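Local coordinates for surface protein VspA (Borrelia turicatae, PDB 1YJG) that is an outer-membrane lipoprotein of the variable small protein family, represented here by its helical core, and probably helps the spirochaete evade host immunity by antigenic switching, at residues A[55-69]-A[82-96]. Numbering follows the deposited sequence.
Sequences YSVISAVDTKLASLE and ITTVKNASTSFLTKA
Asp62 sets the polar centre of this helix pair, its side chain lodged among Lys86, Ser89, Thr90 and Leu93. With CG anti to the backbone N (chi1 -162°), the carboxylate reaches across to helix 76-98. Ser89 OG donates to Asp62 OD1 at 2.7 Å, on the anti lone pair, while Lys86 NZ forms a salt bridge to Asp62 OD2, also 2.7 Å, arriving from above the carboxylate plane. Thr90 OG1 lies 2.9 Å from Asp62 OD1, and a water donates to both Asp62 OD2 and Thr90 OG1.

Apolar packing flanks this cluster. On one side Leu93 CD2 sits over a face of the Tyr55 ring, 3.7 Å from its centroid, a CH-pi contact, with Ala96 CB at the ring's edge; Ile58 CG2 meets Phe92 CD2 at 3.7 Å. On the other, Leu65 drops between Val85, Lys86, Ser89 and Ile82, its CD1 3.6 Å from Val85 CG1, and the Glu69 and Ile82 side chains slide past each other in opposite directions, CG of Glu69 3.6 Å from CG2 of Ile82.

The axes of 55-69 and 82-96 run roughly antiparallel, 147° between their N-to-C directions, with knobs-into-holes packing, and Ile58 and Val85 also touch Leu135 of helix 129-155, joining the pair to the bundle core. Gripped through both oxygens, the Asp62 carboxylate has little freedom to rotate and is probably stabilised as the anion.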
# COMPACT_ATOMS: atom_id res chain seq x y z
N TYR A 55 -10.13 -0.35 4.28
CA TYR A 55 -10.83 0.89 4.56
C TYR A 55 -9.84 1.96 5.04
O TYR A 55 -9.95 3.11 4.63
CB TYR A 55 -11.90 0.65 5.64
CG TYR A 55 -12.74 1.87 5.92
CD1 TYR A 55 -13.94 2.08 5.27
CD2 TYR A 55 -12.30 2.84 6.82
CE1 TYR A 55 -14.70 3.20 5.51
CE2 TYR A 55 -13.06 3.97 7.08
CZ TYR A 55 -14.25 4.15 6.42
OH TYR A 55 -15.00 5.27 6.66
N SER A 56 -8.88 1.57 5.88
CA SER A 56 -7.86 2.50 6.42
C SER A 56 -6.89 2.99 5.34
O SER A 56 -6.46 4.14 5.36
CB SER A 56 -7.10 1.85 7.59
OG SER A 56 -6.23 2.77 8.21
N VAL A 57 -6.54 2.10 4.41
CA VAL A 57 -5.64 2.44 3.32
C VAL A 57 -6.37 3.44 2.41
O VAL A 57 -5.78 4.41 1.99
CB VAL A 57 -5.20 1.19 2.52
CG1 VAL A 57 -4.53 1.59 1.22
CG2 VAL A 57 -4.27 0.33 3.35
N ILE A 58 -7.65 3.21 2.12
CA ILE A 58 -8.40 4.13 1.25
C ILE A 58 -8.65 5.46 1.95
O ILE A 58 -8.81 6.46 1.28
CB ILE A 58 -9.70 3.48 0.69
CG1 ILE A 58 -9.36 2.25 -0.14
CG2 ILE A 58 -10.47 4.46 -0.20
CD1 ILE A 58 -8.33 2.47 -1.23
N SER A 59 -8.66 5.46 3.29
CA SER A 59 -8.87 6.68 4.06
C SER A 59 -7.61 7.51 3.93
O SER A 59 -7.68 8.73 3.83
CB SER A 59 -9.15 6.41 5.55
OG SER A 59 -10.44 5.87 5.72
N ALA A 60 -6.45 6.84 3.92
CA ALA A 60 -5.16 7.52 3.78
C ALA A 60 -5.10 8.12 2.39
O ALA A 60 -4.61 9.22 2.21
CB ALA A 60 -4.00 6.55 3.99
N VAL A 61 -5.61 7.37 1.40
CA VAL A 61 -5.64 7.82 0.02
C VAL A 61 -6.47 9.10 -0.10
O VAL A 61 -6.05 10.07 -0.73
CB VAL A 61 -6.28 6.75 -0.89
CG1 VAL A 61 -6.72 7.36 -2.21
CG2 VAL A 61 -5.32 5.63 -1.12
N ASP A 62 -7.65 9.09 0.52
CA ASP A 62 -8.57 10.23 0.51
C ASP A 62 -7.91 11.49 1.12
O ASP A 62 -8.05 12.59 0.59
CB ASP A 62 -9.84 9.90 1.29
CG ASP A 62 -10.99 10.84 0.96
OD1 ASP A 62 -11.64 10.66 -0.10
OD2 ASP A 62 -11.32 11.78 1.70
N THR A 63 -7.20 11.30 2.23
CA THR A 63 -6.52 12.38 2.93
C THR A 63 -5.42 12.97 2.03
O THR A 63 -5.24 14.18 1.99
CB THR A 63 -5.91 11.87 4.24
OG1 THR A 63 -6.95 11.45 5.13
CG2 THR A 63 -5.19 13.00 5.01
N LYS A 64 -4.69 12.11 1.33
CA LYS A 64 -3.61 12.54 0.44
C LYS A 64 -4.14 13.31 -0.76
O LYS A 64 -3.49 14.22 -1.25
CB LYS A 64 -2.77 11.34 -0.02
CG LYS A 64 -1.93 10.71 1.10
CD LYS A 64 -1.49 9.29 0.77
CE LYS A 64 -0.78 8.64 1.96
NZ LYS A 64 0.60 9.13 2.14
N LEU A 65 -5.31 12.94 -1.24
CA LEU A 65 -5.95 13.59 -2.37
C LEU A 65 -6.50 14.92 -1.90
O LEU A 65 -6.48 15.89 -2.65
CB LEU A 65 -7.06 12.71 -2.96
CG LEU A 65 -6.56 11.44 -3.64
CD1 LEU A 65 -7.69 10.44 -3.92
CD2 LEU A 65 -5.84 11.78 -4.92
N ALA A 66 -6.98 14.98 -0.66
CA ALA A 66 -7.52 16.21 -0.08
C ALA A 66 -6.40 17.25 -0.05
O ALA A 66 -6.62 18.43 -0.36
CB ALA A 66 -8.08 15.96 1.31
N SER A 67 -5.19 16.80 0.28
CA SER A 67 -4.02 17.67 0.33
C SER A 67 -3.61 18.09 -1.09
O SER A 67 -3.31 19.25 -1.33
CB SER A 67 -2.86 16.93 1.00
OG SER A 67 -1.66 17.68 0.94
N LEU A 68 -3.60 17.14 -2.01
CA LEU A 68 -3.22 17.41 -3.40
C LEU A 68 -4.13 18.45 -4.08
O LEU A 68 -3.65 19.27 -4.87
CB LEU A 68 -3.22 16.13 -4.24
CG LEU A 68 -1.86 15.51 -4.50
CD1 LEU A 68 -2.02 14.43 -5.58
CD2 LEU A 68 -0.81 16.55 -4.91
N GLU A 69 -5.42 18.38 -3.79
CA GLU A 69 -6.42 19.30 -4.33
C GLU A 69 -6.14 20.76 -3.98
O GLU A 69 -6.52 21.66 -4.72
CB GLU A 69 -7.80 18.99 -3.75
CG GLU A 69 -8.58 17.89 -4.44
CD GLU A 69 -9.94 17.68 -3.81
OE1 GLU A 69 -10.76 16.91 -4.38
OE2 GLU A 69 -10.19 18.28 -2.74
N ILE A 82 -7.85 15.08 -10.22
CA ILE A 82 -7.62 14.72 -8.82
C ILE A 82 -8.96 14.59 -8.14
O ILE A 82 -9.13 13.72 -7.31
CB ILE A 82 -6.83 15.82 -8.06
CG1 ILE A 82 -5.38 15.88 -8.52
CG2 ILE A 82 -6.86 15.57 -6.51
CD1 ILE A 82 -4.64 17.18 -8.00
N THR A 83 -9.89 15.48 -8.47
CA THR A 83 -11.24 15.47 -7.89
C THR A 83 -11.97 14.20 -8.26
O THR A 83 -12.67 13.64 -7.43
CB THR A 83 -12.04 16.73 -8.31
OG1 THR A 83 -11.44 17.89 -7.71
CG2 THR A 83 -13.45 16.72 -7.72
N THR A 84 -11.80 13.75 -9.50
CA THR A 84 -12.43 12.52 -9.96
C THR A 84 -11.90 11.36 -9.10
O THR A 84 -12.66 10.46 -8.72
CB THR A 84 -12.15 12.29 -11.44
OG1 THR A 84 -12.80 13.32 -12.19
CG2 THR A 84 -12.79 10.99 -11.95
N VAL A 85 -10.60 11.40 -8.77
CA VAL A 85 -10.03 10.34 -7.93
C VAL A 85 -10.59 10.44 -6.52
O VAL A 85 -11.03 9.44 -5.97
CB VAL A 85 -8.48 10.37 -7.81
CG1 VAL A 85 -7.99 9.05 -7.21
CG2 VAL A 85 -7.79 10.63 -9.15
N LYS A 86 -10.62 11.65 -5.96
CA LYS A 86 -11.13 11.85 -4.60
C LYS A 86 -12.63 11.57 -4.46
O LYS A 86 -13.08 11.23 -3.38
CB LYS A 86 -10.78 13.23 -4.04
CG LYS A 86 -11.20 13.35 -2.57
CD LYS A 86 -10.40 14.35 -1.78
CE LYS A 86 -11.19 14.85 -0.57
NZ LYS A 86 -12.04 13.81 0.07
N ASN A 87 -13.40 11.73 -5.54
CA ASN A 87 -14.83 11.45 -5.51
C ASN A 87 -14.97 9.94 -5.36
O ASN A 87 -15.84 9.46 -4.66
CB ASN A 87 -15.54 11.85 -6.83
CG ASN A 87 -15.74 13.38 -7.00
OD1 ASN A 87 -15.65 14.17 -6.05
ND2 ASN A 87 -16.04 13.78 -8.23
N ALA A 88 -14.10 9.20 -6.03
CA ALA A 88 -14.14 7.74 -5.98
C ALA A 88 -13.76 7.18 -4.61
O ALA A 88 -14.45 6.30 -4.10
CB ALA A 88 -13.26 7.13 -7.08
N SER A 89 -12.69 7.69 -4.01
CA SER A 89 -12.26 7.23 -2.69
C SER A 89 -13.30 7.59 -1.62
O SER A 89 -13.53 6.84 -0.68
CB SER A 89 -10.88 7.79 -2.32
OG SER A 89 -10.87 9.20 -2.24
N THR A 90 -13.93 8.75 -1.77
CA THR A 90 -14.96 9.21 -0.84
C THR A 90 -16.15 8.25 -0.96
O THR A 90 -16.72 7.84 0.03
CB THR A 90 -15.37 10.67 -1.15
OG1 THR A 90 -14.40 11.57 -0.59
CG2 THR A 90 -16.64 11.07 -0.45
N SER A 91 -16.48 7.88 -2.20
CA SER A 91 -17.59 6.97 -2.50
C SER A 91 -17.37 5.60 -1.88
O SER A 91 -18.28 5.00 -1.31
CB SER A 91 -17.74 6.81 -4.01
OG SER A 91 -18.64 7.77 -4.52
N PHE A 92 -16.15 5.09 -2.01
CA PHE A 92 -15.81 3.80 -1.44
C PHE A 92 -16.03 3.81 0.07
O PHE A 92 -16.64 2.90 0.62
CB PHE A 92 -14.34 3.44 -1.72
CG PHE A 92 -13.90 2.18 -1.04
CD1 PHE A 92 -14.11 0.94 -1.64
CD2 PHE A 92 -13.36 2.21 0.24
CE1 PHE A 92 -13.75 -0.23 -1.02
CE2 PHE A 92 -12.99 1.04 0.88
CZ PHE A 92 -13.18 -0.18 0.25
N LEU A 93 -15.53 4.84 0.74
CA LEU A 93 -15.66 4.96 2.19
C LEU A 93 -17.11 5.09 2.66
O LEU A 93 -17.51 4.44 3.62
CB LEU A 93 -14.84 6.16 2.71
CG LEU A 93 -13.34 6.13 2.43
CD1 LEU A 93 -12.71 7.47 2.84
CD2 LEU A 93 -12.66 4.98 3.14
N THR A 94 -17.90 5.91 1.97
CA THR A 94 -19.30 6.11 2.30
C THR A 94 -20.09 4.81 2.11
O THR A 94 -20.93 4.44 2.94
CB THR A 94 -19.90 7.23 1.40
OG1 THR A 94 -19.32 8.49 1.74
CG2 THR A 94 -21.38 7.45 1.67
N LYS A 95 -19.82 4.12 1.01
CA LYS A 95 -20.50 2.86 0.69
C LYS A 95 -20.17 1.79 1.74
O LYS A 95 -21.06 1.08 2.21
CB LYS A 95 -20.13 2.40 -0.73
CG LYS A 95 -20.62 1.01 -1.12
CD LYS A 95 -22.13 0.79 -0.88
CE LYS A 95 -23.01 1.61 -1.82
NZ LYS A 95 -23.05 1.04 -3.20
N ALA A 96 -18.90 1.67 2.10
CA ALA A 96 -18.48 0.68 3.07
C ALA A 96 -19.16 0.92 4.43
O ALA A 96 -19.69 -0.01 5.06
CB ALA A 96 -16.98 0.68 3.21
O HOH W 1 -14.28 12.79 2.22